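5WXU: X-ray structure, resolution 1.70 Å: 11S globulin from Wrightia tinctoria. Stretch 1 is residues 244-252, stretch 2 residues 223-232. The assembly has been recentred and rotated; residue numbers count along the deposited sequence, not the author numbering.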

# COMPACT_ATOMS: atom_id res chain seq x y z
N ILE B 244 23.51 -37.53 21.01
CA ILE B 244 22.95 -37.02 19.75
C ILE B 244 23.32 -35.53 19.59
O ILE B 244 23.74 -35.09 18.51
CB ILE B 244 21.43 -37.22 19.67
CG1 ILE B 244 21.11 -38.69 19.44
CG2 ILE B 244 20.85 -36.37 18.57
CD1 ILE B 244 19.65 -39.02 19.27
N ILE B 245 23.20 -34.75 20.67
CA ILE B 245 23.50 -33.32 20.56
C ILE B 245 24.96 -33.13 20.31
O ILE B 245 25.37 -32.20 19.65
CB ILE B 245 23.06 -32.48 21.82
CG1 ILE B 245 21.56 -32.65 22.08
CG2 ILE B 245 23.39 -30.98 21.62
CD1 ILE B 245 20.64 -32.21 20.98
N LYS B 246 25.80 -33.97 20.85
CA LYS B 246 27.24 -33.84 20.54
C LYS B 246 27.62 -34.07 19.09
O LYS B 246 28.52 -33.38 18.59
CB LYS B 246 28.07 -34.74 21.47
CG LYS B 246 28.24 -34.06 22.83
CD LYS B 246 29.02 -34.94 23.80
CE LYS B 246 29.31 -34.18 25.09
NZ LYS B 246 30.29 -34.86 26.00
N LYS B 247 26.86 -34.92 18.42
CA LYS B 247 26.92 -35.08 16.97
C LYS B 247 26.42 -33.80 16.22
O LYS B 247 27.03 -33.44 15.19
CB LYS B 247 26.14 -36.30 16.52
CG LYS B 247 26.75 -37.63 17.04
CD LYS B 247 25.91 -38.87 16.71
CE LYS B 247 26.61 -40.11 17.31
NZ LYS B 247 25.71 -41.29 17.40
N LEU B 248 25.36 -33.13 16.75
CA LEU B 248 24.98 -31.81 16.17
C LEU B 248 26.10 -30.80 16.26
O LEU B 248 26.33 -29.98 15.33
CB LEU B 248 23.73 -31.23 16.81
CG LEU B 248 22.39 -31.69 16.25
CD1 LEU B 248 22.15 -33.13 16.47
CD2 LEU B 248 21.24 -30.90 16.91
N GLN B 249 26.83 -30.86 17.37
CA GLN B 249 27.98 -29.98 17.63
C GLN B 249 29.21 -30.38 16.86
O GLN B 249 30.18 -29.64 16.84
CB GLN B 249 28.30 -29.88 19.14
CG GLN B 249 27.10 -29.40 19.96
CD GLN B 249 27.43 -29.28 21.43
OE1 GLN B 249 27.95 -30.21 22.04
NE2 GLN B 249 27.15 -28.10 22.01
N SER B 250 29.14 -31.54 16.22
CA SER B 250 30.14 -31.97 15.25
C SER B 250 31.45 -32.20 15.93
O SER B 250 32.46 -31.96 15.36
CB SER B 250 30.35 -30.95 14.13
OG SER B 250 30.99 -31.52 12.97
N GLU B 251 31.44 -32.62 17.18
CA GLU B 251 32.72 -32.83 17.80
C GLU B 251 33.33 -34.10 17.14
O GLU B 251 32.61 -35.07 16.69
CB GLU B 251 32.69 -32.72 19.35
CG GLU B 251 33.19 -31.33 19.93
CD GLU B 251 33.27 -30.13 18.92
OE1 GLU B 251 34.21 -30.08 18.07
OE2 GLU B 251 32.42 -29.19 18.99
N ASN B 252 34.64 -33.99 16.96
CA ASN B 252 35.44 -34.97 16.25
C ASN B 252 35.01 -35.18 14.81
O ASN B 252 35.21 -36.27 14.29
CB ASN B 252 35.44 -36.32 16.98
CG ASN B 252 35.81 -36.18 18.45
OD1 ASN B 252 36.76 -35.44 18.79
ND2 ASN B 252 35.03 -36.84 19.32
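Stretch 2 (223-232) NNVFQPLDPQ

How does the second stretch run against the first? Stretch 1 enters in a helix that began earlier in the chain and passes into loop towards its far end; stretch 2 leaves a strand at N223 and N224, passes through two successive type I turns, N224 to Q227 and F226 to L229, and starts a helix at P231. The two run in opposite senses: the CA atoms of I245 and P231 lie 5.6 Å apart, and further along stretch 1 but further back in stretch 2, those of Q249 and Q227 lie 4.9 Å apart. Together they bury 484 Å² of surface.

What meets the helical part of stretch 1? I245 directs its CA-to-CB bond toward stretch 2, and its CG2 packs 3.9 Å from CB of P231, while its CG1 comes within 3.7 Å of O of P231. The next residue, K246, adds a looser touch, its CE 4.2 Å from CG of P231. P231 opens its own helix just after D230, whose OD1 caps it by accepting from N of Q232 at 2.8 Å.

Where does the apolar packing give way to hydrogen bonds? At L248. Its side chain lies over a face of the F226 ring, with CD2 of L248 3.9 Å from the centroid of that ring and nearly on its normal, a CH-pi contact; CB of L248 is also 3.9 Å from CD2 of F226. Its carbonyl does polar work: ND2 of N224 donates to O of L248 at 3.0 Å, almost perfectly straight. The other end of that amide, OD1 of N224, accepts from N of F226 at 3.0 Å, so one asparagine both braces its own turn and holds the L248 carbonyl of stretch 1.

Why is Q249 so closely engaged? Its side chain starts sideways, but its end reaches into the turns of stretch 2, where NE2 of Q249 donates to O of F226 at 2.8 Å and, through a weak, bent bond, to O of L229, also at 2.8 Å. One amide nitrogen thus links two backbone carbonyls of the second turn. The exchange is reciprocal, for NE2 of Q227 donates to O of Q249 at 3.0 Å.

How does the contact finish? S250 has positive phi and closes a Schellman motif, and its CB still lies 3.9 Å from ND2 of N224. E251 then brings OE2 to 3.6 Å from NE2 of Q227, near but not hydrogen-bonded, and N252 is out of reach.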

# COMPACT_ATOMS: atom_id res chain seq x y z
N ASN B 223 30.09 -19.98 11.98
CA ASN B 223 30.02 -20.81 13.15
C ASN B 223 28.90 -21.86 13.05
O ASN B 223 27.84 -21.60 12.48
CB ASN B 223 29.61 -19.80 14.27
CG ASN B 223 29.62 -20.38 15.65
OD1 ASN B 223 30.61 -21.04 16.05
ND2 ASN B 223 28.53 -20.12 16.44
N ASN B 224 29.13 -23.04 13.63
CA ASN B 224 28.12 -24.01 13.89
C ASN B 224 27.34 -23.57 15.15
O ASN B 224 27.89 -23.56 16.29
CB ASN B 224 28.74 -25.41 14.15
CG ASN B 224 27.74 -26.47 14.53
OD1 ASN B 224 26.59 -26.20 14.87
ND2 ASN B 224 28.19 -27.76 14.50
N VAL B 225 26.08 -23.18 14.98
CA VAL B 225 25.30 -22.60 16.10
C VAL B 225 25.03 -23.48 17.29
O VAL B 225 24.65 -22.95 18.37
CB VAL B 225 23.90 -22.00 15.64
CG1 VAL B 225 24.11 -20.95 14.63
CG2 VAL B 225 22.89 -23.00 15.22
N PHE B 226 25.22 -24.80 17.13
CA PHE B 226 25.01 -25.73 18.20
C PHE B 226 26.21 -25.81 19.13
O PHE B 226 26.05 -26.16 20.27
CB PHE B 226 24.71 -27.12 17.65
CG PHE B 226 23.46 -27.21 16.82
CD1 PHE B 226 22.24 -26.89 17.36
CD2 PHE B 226 23.52 -27.56 15.46
CE1 PHE B 226 21.10 -26.93 16.60
CE2 PHE B 226 22.38 -27.59 14.69
CZ PHE B 226 21.15 -27.33 15.28
N GLN B 227 27.39 -25.43 18.63
CA GLN B 227 28.61 -25.45 19.43
C GLN B 227 28.60 -24.61 20.70
O GLN B 227 29.08 -25.08 21.71
CB GLN B 227 29.85 -25.13 18.56
CG GLN B 227 30.14 -26.31 17.65
CD GLN B 227 31.34 -26.14 16.74
OE1 GLN B 227 32.01 -25.13 16.76
NE2 GLN B 227 31.70 -27.23 16.03
N PRO B 228 28.09 -23.35 20.65
CA PRO B 228 28.14 -22.52 21.90
C PRO B 228 27.08 -22.80 22.91
O PRO B 228 26.82 -21.96 23.75
CB PRO B 228 28.04 -21.09 21.36
CG PRO B 228 27.38 -21.21 20.03
CD PRO B 228 27.88 -22.51 19.45
N LEU B 229 26.43 -23.96 22.86
CA LEU B 229 25.33 -24.32 23.73
C LEU B 229 25.74 -25.53 24.60
O LEU B 229 26.61 -26.39 24.21
CB LEU B 229 24.12 -24.68 22.89
CG LEU B 229 23.61 -23.56 21.94
CD1 LEU B 229 22.43 -23.98 21.10
CD2 LEU B 229 23.25 -22.33 22.77
N ASP B 230 25.10 -25.65 25.76
CA ASP B 230 25.27 -26.81 26.65
C ASP B 230 24.53 -27.96 26.05
O ASP B 230 23.32 -27.89 25.86
CB ASP B 230 24.69 -26.47 28.03
CG ASP B 230 24.73 -27.61 29.02
OD1 ASP B 230 25.05 -28.78 28.68
OD2 ASP B 230 24.51 -27.29 30.20
N PRO B 231 25.24 -29.07 25.72
CA PRO B 231 24.52 -30.18 25.10
C PRO B 231 23.47 -30.81 25.95
O PRO B 231 22.50 -31.34 25.37
CB PRO B 231 25.64 -31.18 24.74
CG PRO B 231 26.72 -30.87 25.69
CD PRO B 231 26.67 -29.38 25.96
N GLN B 232 23.55 -30.73 27.27
CA GLN B 232 22.53 -31.33 28.13
C GLN B 232 21.27 -30.49 28.11
O GLN B 232 20.21 -31.03 28.14
CB GLN B 232 23.00 -31.45 29.59
CG GLN B 232 24.03 -32.55 29.83
CD GLN B 232 23.42 -33.93 30.09
OE1 GLN B 232 22.18 -34.09 30.20
NE2 GLN B 232 24.30 -34.96 30.16